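Local structure of mandelate racemase/muconate lactonizing enzyme, C-terminal domain protein (Paracoccus denitrificans, 4DWD) at residues B[167-171]-B[199-203]; B[332-336]-B[363-367]; B[50-55]-B[89-94]. The protein binds magnesium and belongs to the mandelate racemase/muconate lactonizing branch of the enolase superfamily, where it probably acts as a hydro-lyase. All coordinates share one frame; numbering follows the deposited sequence.

Contact 1: B[167-171]-B[199-203]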
loop_
_atom_site.group_PDB
_atom_site.type_symbol
_atom_site.label_atom_id
_atom_site.label_comp_id
_atom_site.label_asym_id
_atom_site.label_seq_id
_atom_site.Cartn_x
_atom_site.Cartn_y
_atom_site.Cartn_z
ATOM N N ARG B 167 14.021 -3.146 31.069
ATOM C CA ARG B 167 13.799 -2.737 29.664
ATOM C C ARG B 167 15.022 -2.136 28.962
ATOM O O ARG B 167 14.955 -1.804 27.768
ATOM C CB ARG B 167 12.612 -1.777 29.534
ATOM C CG ARG B 167 11.252 -2.443 29.660
ATOM C CD ARG B 167 10.158 -1.391 29.549
ATOM N NE ARG B 167 9.874 -1.028 28.161
ATOM C CZ ARG B 167 8.855 -0.258 27.779
ATOM N NH1 ARG B 167 8.038 0.258 28.687
ATOM N NH2 ARG B 167 8.634 -0.021 26.491
ATOM N N THR B 168 16.125 -1.985 29.692
ATOM C CA THR B 168 17.396 -1.645 29.052
ATOM C C THR B 168 18.046 -2.893 28.459
ATOM O O THR B 168 19.035 -2.790 27.749
ATOM C CB THR B 168 18.399 -0.953 30.001
ATOM O OG1 THR B 168 18.738 -1.834 31.084
ATOM C CG2 THR B 168 17.834 0.363 30.545
ATOM N N ARG B 169 17.472 -4.059 28.753
ATOM C CA ARG B 169 17.973 -5.332 28.239
ATOM C C ARG B 169 16.964 -5.942 27.272
ATOM O O ARG B 169 15.773 -5.640 27.336
ATOM C CB ARG B 169 18.245 -6.292 29.393
ATOM C CG ARG B 169 19.216 -5.733 30.430
ATOM C CD ARG B 169 19.527 -6.774 31.485
ATOM N NE ARG B 169 20.367 -7.837 30.940
ATOM C CZ ARG B 169 20.554 -9.024 31.513
ATOM N NH1 ARG B 169 19.962 -9.308 32.665
ATOM N NH2 ARG B 169 21.321 -9.914 30.945
ATOM N N CYS B 170 17.437 -6.798 26.374
ATOM C CA CYS B 170 16.595 -7.294 25.295
ATOM C C CYS B 170 16.985 -8.736 24.969
ATOM O O CYS B 170 18.168 -9.063 24.969
ATOM C CB CYS B 170 16.801 -6.411 24.065
ATOM S SG CYS B 170 15.580 -6.684 22.774
ATOM N N ASP B 171 15.990 -9.591 24.712
ATOM C CA ASP B 171 16.216 -10.996 24.358
ATOM C C ASP B 171 17.163 -11.644 25.370
ATOM O O ASP B 171 18.090 -12.350 24.990
ATOM C CB ASP B 171 16.829 -11.136 22.952
ATOM C CG ASP B 171 15.881 -10.739 21.827
ATOM O OD1 ASP B 171 14.672 -10.533 22.060
ATOM O OD2 ASP B 171 16.370 -10.651 20.681
ATOM N N ASN B 199 6.292 -7.845 28.727
ATOM C CA ASN B 199 6.693 -6.532 29.256
ATOM C C ASN B 199 7.852 -5.958 28.439
ATOM O O ASN B 199 8.860 -5.499 28.983
ATOM C CB ASN B 199 7.028 -6.616 30.755
ATOM C CG ASN B 199 5.830 -7.012 31.590
ATOM O OD1 ASN B 199 5.764 -8.129 32.111
ATOM N ND2 ASN B 199 4.866 -6.112 31.709
ATOM N N ASN B 200 7.677 -5.992 27.117
ATOM C CA ASN B 200 8.535 -5.266 26.175
ATOM C C ASN B 200 9.939 -5.851 26.066
ATOM O O ASN B 200 10.887 -5.143 25.713
ATOM C CB ASN B 200 8.579 -3.771 26.545
ATOM C CG ASN B 200 7.200 -3.197 26.796
ATOM O OD1 ASN B 200 6.853 -2.901 27.940
ATOM N ND2 ASN B 200 6.406 -3.037 25.741
ATOM N N GLY B 201 10.061 -7.153 26.328
ATOM C CA GLY B 201 11.373 -7.754 26.509
ATOM C C GLY B 201 12.092 -8.227 25.262
ATOM O O GLY B 201 13.239 -8.631 25.369
ATOM N N TYR B 202 11.450 -8.171 24.094
ATOM C CA TYR B 202 12.047 -8.807 22.905
ATOM C C TYR B 202 12.232 -7.893 21.717
ATOM O O TYR B 202 11.525 -6.886 21.547
ATOM C CB TYR B 202 11.217 -10.007 22.432
ATOM C CG TYR B 202 10.956 -11.032 23.501
ATOM C CD1 TYR B 202 12.006 -11.676 24.158
ATOM C CD2 TYR B 202 9.662 -11.367 23.851
ATOM C CE1 TYR B 202 11.760 -12.613 25.150
ATOM C CE2 TYR B 202 9.400 -12.314 24.837
ATOM C CZ TYR B 202 10.458 -12.927 25.480
ATOM O OH TYR B 202 10.204 -13.845 26.465
ATOM N N SER B 203 13.201 -8.267 20.889
ATOM C CA SER B 203 13.333 -7.709 19.557
ATOM C C SER B 203 12.210 -8.265 18.681
ATOM O O SER B 203 11.503 -9.190 19.091
ATOM C CB SER B 203 14.675 -8.138 18.973
ATOM O OG SER B 203 14.762 -9.555 18.877
HETATM O O HOH W 1 13.151 -4.981 27.459
#
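Asp171 and Ser203 hold two loops of the barrel domain together. OD2 of Asp171 accepts from OG of Ser203 through its syn lone pair (2.7 Å), while OD1 is met by N of Ser203 at 2.9 Å from above the carboxylate plane; OD1 also lies in plane at the edge of the Tyr202 ring. A backbone bond runs from Asp171 N to Gly201 O (3.0 Å). One water bridges the two loops nearer Arg167, donating to O of Arg169 and O of Asn200. Arg167, four residues before Asp171, reaches across to Asn200. Its CB leads to CG, which, anti to the carbonyl carbon (chi1 -75°), passes O of Asn199; CD skirts the Asn200 side chain; a bend at chi3 (81°) brings NE to 3.4 Å from CB of Asn200. CZ lies 3.3 Å from OD1 of Asn200, which sits over the centre of one guanidinium face, the two planes 18° apart in a stack. The guanidinium hydrogen bonds go to Gln227, Gln250 and His228, and ND2 of Asn200 turns to Glu224 and Val226. Asn199 adjoins Asp197, a metal ligand in a structure of this protein but without metal in this chain. The segments lie in successive beta-alpha loops of the barrel, at the C-terminal ends of parallel strands 158-162 and 194-197 and ahead of helices 174-188 and 204-216; Ser203 N-caps the latter, its OG meeting N of Gly206.

Contact 2: B[332-336]-B[363-367]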
loop_
_atom_site.group_PDB
_atom_site.type_symbol
_atom_site.label_atom_id
_atom_site.label_comp_id
_atom_site.label_asym_id
_atom_site.label_seq_id
_atom_site.Cartn_x
_atom_site.Cartn_y
_atom_site.Cartn_z
ATOM N N GLY B 332 -5.310 -3.694 48.828
ATOM C CA GLY B 332 -6.549 -2.914 48.820
ATOM C C GLY B 332 -7.037 -2.592 50.226
ATOM O O GLY B 332 -7.641 -1.543 50.457
ATOM N N ARG B 333 -6.771 -3.500 51.165
ATOM C CA ARG B 333 -7.061 -3.274 52.573
ATOM C C ARG B 333 -5.796 -2.734 53.269
ATOM O O ARG B 333 -4.679 -3.094 52.884
ATOM C CB ARG B 333 -7.514 -4.588 53.219
ATOM C CG ARG B 333 -8.772 -5.178 52.600
ATOM C CD ARG B 333 -9.151 -6.493 53.262
ATOM N NE ARG B 333 -10.275 -7.141 52.580
ATOM C CZ ARG B 333 -11.557 -6.951 52.891
ATOM N NH1 ARG B 333 -11.895 -6.130 53.879
ATOM N NH2 ARG B 333 -12.504 -7.582 52.215
ATOM N N PRO B 334 -5.956 -1.899 54.317
ATOM C CA PRO B 334 -7.202 -1.511 54.977
ATOM C C PRO B 334 -7.817 -0.200 54.489
ATOM O O PRO B 334 -8.841 0.229 55.037
ATOM C CB PRO B 334 -6.765 -1.355 56.430
ATOM C CG PRO B 334 -5.377 -0.824 56.329
ATOM C CD PRO B 334 -4.779 -1.417 55.069
ATOM N N VAL B 335 -7.222 0.437 53.482
ATOM C CA VAL B 335 -7.749 1.724 53.012
ATOM C C VAL B 335 -9.173 1.595 52.488
ATOM O O VAL B 335 -10.002 2.479 52.711
ATOM C CB VAL B 335 -6.814 2.381 51.978
ATOM C CG1 VAL B 335 -7.487 3.564 51.282
ATOM C CG2 VAL B 335 -5.548 2.840 52.689
ATOM N N PHE B 336 -9.448 0.495 51.790
ATOM C CA PHE B 336 -10.790 0.218 51.288
ATOM C C PHE B 336 -11.423 -0.944 52.026
ATOM O O PHE B 336 -10.733 -1.874 52.431
ATOM C CB PHE B 336 -10.750 -0.071 49.781
ATOM C CG PHE B 336 -10.188 1.057 48.973
ATOM C CD1 PHE B 336 -10.877 2.261 48.846
ATOM C CD2 PHE B 336 -8.939 0.929 48.376
ATOM C CE1 PHE B 336 -10.340 3.306 48.107
ATOM C CE2 PHE B 336 -8.399 1.966 47.636
ATOM C CZ PHE B 336 -9.096 3.162 47.512
ATOM N N GLU B 363 -8.406 5.065 58.317
ATOM C CA GLU B 363 -7.228 4.436 57.736
ATOM C C GLU B 363 -6.668 5.339 56.650
ATOM O O GLU B 363 -5.464 5.594 56.610
ATOM C CB GLU B 363 -7.540 3.048 57.164
ATOM C CG GLU B 363 -7.557 1.930 58.201
ATOM C CD GLU B 363 -6.198 1.666 58.834
ATOM O OE1 GLU B 363 -5.159 2.112 58.307
ATOM O OE2 GLU B 363 -6.170 0.999 59.883
ATOM N N LEU B 364 -7.543 5.835 55.780
ATOM C CA LEU B 364 -7.104 6.743 54.731
ATOM C C LEU B 364 -6.365 7.934 55.327
ATOM O O LEU B 364 -5.250 8.236 54.916
ATOM C CB LEU B 364 -8.293 7.244 53.921
ATOM C CG LEU B 364 -7.855 8.315 52.922
ATOM C CD1 LEU B 364 -7.258 7.657 51.693
ATOM C CD2 LEU B 364 -8.996 9.249 52.591
ATOM N N ALA B 365 -7.005 8.611 56.282
ATOM C CA ALA B 365 -6.419 9.782 56.929
ATOM C C ALA B 365 -5.017 9.492 57.456
ATOM O O ALA B 365 -4.097 10.282 57.229
ATOM C CB ALA B 365 -7.325 10.306 58.035
ATOM N N SER B 366 -4.847 8.346 58.113
ATOM C CA SER B 366 -3.570 7.984 58.733
ATOM C C SER B 366 -2.474 7.649 57.727
ATOM O O SER B 366 -1.290 7.659 58.076
ATOM C CB SER B 366 -3.756 6.808 59.693
ATOM O OG SER B 366 -3.920 5.601 58.976
ATOM N N ARG B 367 -2.872 7.347 56.489
ATOM C CA ARG B 367 -1.940 6.886 55.447
ATOM C C ARG B 367 -1.751 7.890 54.308
ATOM O O ARG B 367 -0.932 7.664 53.403
ATOM C CB ARG B 367 -2.408 5.542 54.872
ATOM C CG ARG B 367 -2.281 4.373 55.844
ATOM C CD ARG B 367 -3.233 3.251 55.461
ATOM N NE ARG B 367 -3.021 2.054 56.270
ATOM C CZ ARG B 367 -2.225 1.042 55.926
ATOM N NH1 ARG B 367 -1.549 1.068 54.779
ATOM N NH2 ARG B 367 -2.092 0.003 56.744
#
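Pro334, which follows a cis peptide bond, presses its ring on the flat end of Arg367. Its CD lies 3.5 Å above the guanidinium plane, toward the rim, and its CG comes within 3.4 Å of NH2 of Arg367. The arginine is extended from CG to NE, a straight reach that carries the guanidinium across the proline. Glu363, one helical turn earlier, folds back at chi2 (-66°), bringing OE1 into a salt bridge with NE of Arg367 (3.0 Å), at the edge of the guanidinium and in its plane; CD of the same glutamate packs on CG of Pro334 at 3.6 Å. Val335 spreads its two methyls: with CG1 anti to the backbone N (chi1 168°), CG2 rests 3.6 Å from CD of Arg367, while CG1 meets CD1 of Leu364 at 4.1 Å and covers one face of the Phe336 ring. NH1 of Arg367 donates to O of Ala14 and O of Gly16. An alanine in place of Arg367 would probably leave OE1 of Glu363 without its charged mate, the carbonyls of Ala14 and Gly16 without this donor, and the Pro334 ring uncovered on that side. The contact places the loop between strands 323-325 and 346-348 against helix 361-367, with Val13 of strand 5-14 touching Val335, Leu364 and Arg367.

Contact 3: B[50-55]-B[89-94]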
loop_
_atom_site.group_PDB
_atom_site.type_symbol
_atom_site.label_atom_id
_atom_site.label_comp_id
_atom_site.label_asym_id
_atom_site.label_seq_id
_atom_site.Cartn_x
_atom_site.Cartn_y
_atom_site.Cartn_z
ATOM N N ALA B 50 3.962 12.899 40.298
ATOM C CA ALA B 50 3.887 13.917 39.256
ATOM C C ALA B 50 2.428 14.131 38.825
ATOM O O ALA B 50 1.987 15.278 38.693
ATOM C CB ALA B 50 4.769 13.551 38.065
ATOM N N SER B 51 1.672 13.046 38.634
ATOM C CA SER B 51 0.247 13.200 38.304
ATOM C C SER B 51 -0.535 13.954 39.387
ATOM O O SER B 51 -1.366 14.805 39.086
ATOM C CB SER B 51 -0.430 11.858 38.012
ATOM O OG SER B 51 0.065 11.281 36.813
ATOM N N LEU B 52 -0.260 13.631 40.646
ATOM C CA LEU B 52 -0.908 14.312 41.756
ATOM C C LEU B 52 -0.565 15.804 41.797
ATOM O O LEU B 52 -1.436 16.626 42.092
ATOM C CB LEU B 52 -0.548 13.634 43.078
ATOM C CG LEU B 52 -1.086 12.207 43.284
ATOM C CD1 LEU B 52 -0.557 11.665 44.611
ATOM C CD2 LEU B 52 -2.612 12.153 43.247
ATOM N N GLY B 53 0.680 16.148 41.478
ATOM C CA GLY B 53 1.087 17.547 41.368
ATOM C C GLY B 53 0.351 18.283 40.254
ATOM O O GLY B 53 -0.041 19.441 40.415
ATOM N N VAL B 54 0.139 17.611 39.120
ATOM C CA VAL B 54 -0.613 18.211 38.021
ATOM C C VAL B 54 -2.071 18.421 38.442
ATOM O O VAL B 54 -2.661 19.464 38.157
ATOM C CB VAL B 54 -0.470 17.367 36.733
ATOM C CG1 VAL B 54 -1.477 17.807 35.680
ATOM C CG2 VAL B 54 0.947 17.477 36.176
ATOM N N VAL B 55 -2.654 17.452 39.154
ATOM C CA VAL B 55 -4.005 17.664 39.706
ATOM C C VAL B 55 -4.045 18.911 40.609
ATOM O O VAL B 55 -4.871 19.805 40.406
ATOM C CB VAL B 55 -4.520 16.422 40.471
ATOM C CG1 VAL B 55 -5.854 16.704 41.162
ATOM C CG2 VAL B 55 -4.672 15.233 39.525
ATOM N N GLY B 89 0.828 9.796 29.752
ATOM C CA GLY B 89 1.386 9.336 31.027
ATOM C C GLY B 89 0.934 10.208 32.181
ATOM O O GLY B 89 -0.183 10.082 32.667
ATOM N N ILE B 90 1.814 11.095 32.627
ATOM C CA ILE B 90 1.521 11.889 33.817
ATOM C C ILE B 90 0.209 12.677 33.714
ATOM O O ILE B 90 -0.657 12.600 34.599
ATOM C CB ILE B 90 2.693 12.838 34.120
ATOM C CG1 ILE B 90 3.900 12.030 34.626
ATOM C CG2 ILE B 90 2.290 13.864 35.181
ATOM C CD1 ILE B 90 5.222 12.771 34.554
ATOM N N ALA B 91 0.047 13.432 32.629
ATOM C CA ALA B 91 -1.132 14.274 32.493
ATOM C C ALA B 91 -2.393 13.469 32.192
ATOM O O ALA B 91 -3.453 13.760 32.752
ATOM C CB ALA B 91 -0.906 15.373 31.454
ATOM N N THR B 92 -2.306 12.463 31.316
ATOM C CA THR B 92 -3.503 11.665 31.066
ATOM C C THR B 92 -3.970 10.904 32.313
ATOM O O THR B 92 -5.171 10.729 32.490
ATOM C CB THR B 92 -3.369 10.703 29.860
ATOM O OG1 THR B 92 -2.252 9.813 30.042
ATOM C CG2 THR B 92 -3.178 11.499 28.553
ATOM N N ALA B 93 -3.041 10.460 33.162
ATOM C CA ALA B 93 -3.440 9.787 34.418
ATOM C C ALA B 93 -4.095 10.764 35.390
ATOM O O ALA B 93 -5.065 10.409 36.061
ATOM C CB ALA B 93 -2.259 9.090 35.074
ATOM N N ALA B 94 -3.574 11.991 35.464
ATOM C CA ALA B 94 -4.213 13.044 36.265
ATOM C C ALA B 94 -5.650 13.303 35.817
ATOM O O ALA B 94 -6.570 13.382 36.636
ATOM C CB ALA B 94 -3.390 14.315 36.190
#
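Helices 50-55 and 90-94 cross at -62°, their axes 8.2 Å apart at closest approach, with the CA atoms of Ser51 and Ile90 4.8 Å from each other. They belong to the N-terminal capping domain of the enolase superfamily, in which a three-stranded meander is followed by a helical bundle, and small residues let the two backbones come this close. Ile90 fills the upstream end of the crossing: CD1 meets CB of Ala50 at 3.6 Å, and CG2, anti to the backbone N, lies against the backbone of Ala50 and Ser51 and reaches CG2 of Val54 at 4.0 Å. The Val54 and Ile90 side chains cross at about a right angle. A turn further along, the methyl of Ala94 takes over. It sits 3.6 Å from O of Ser51 and is flanked by CG1 of Val54 and by CG2 of Val55, the latter at 3.7 Å. All the residues that touch are buried, and the surroundings close round them: Val55 also packs on Val8 of strand 5-14 and Val28 of strand 24-32, Ser51 and Ala93 both touch Ala42 of strand 37-42, and Arg57 and Leu85 of a neighbouring subunit pack on Ala50 and Ile90. Gly89 forms the N-cap of the second helix, with backbone angles at which a CB would be jammed against the preceding carbonyl O. Amid this apolar packing lies one polar link. The hydroxyl of Ser51, its OG anti to the carbonyl carbon (chi1 -68°) and 3.6 Å from CB of Ala93, donates to O of Ile90 at 2.7 Å, lying in the carbonyl plane where a lone pair points, while the same oxygen still accepts the helical bond from N of Ala94.

Contact 3 comes first along the chain, then contact 1, then contact 2, with no overlap. Contact 3 lies within the N-terminal capping domain and contact 1 in the barrel, their centres about 27 Å apart. Contact 2 joins a barrel-domain loop to helix 361-367, which leads into strand 368-372 and so returns the chain to the sheet of the capping domain; its centre is about 22 Å from that of contact 3 and about 36 Å from that of contact 1. None touches another. Strand 5-14 borders both contacts 2 and 3, and one neighbouring subunit touches contacts 1 and 3 alike; contact 2 thus ties the barrel to the capping domain, while contacts 1 and 3 lie at a subunit interface.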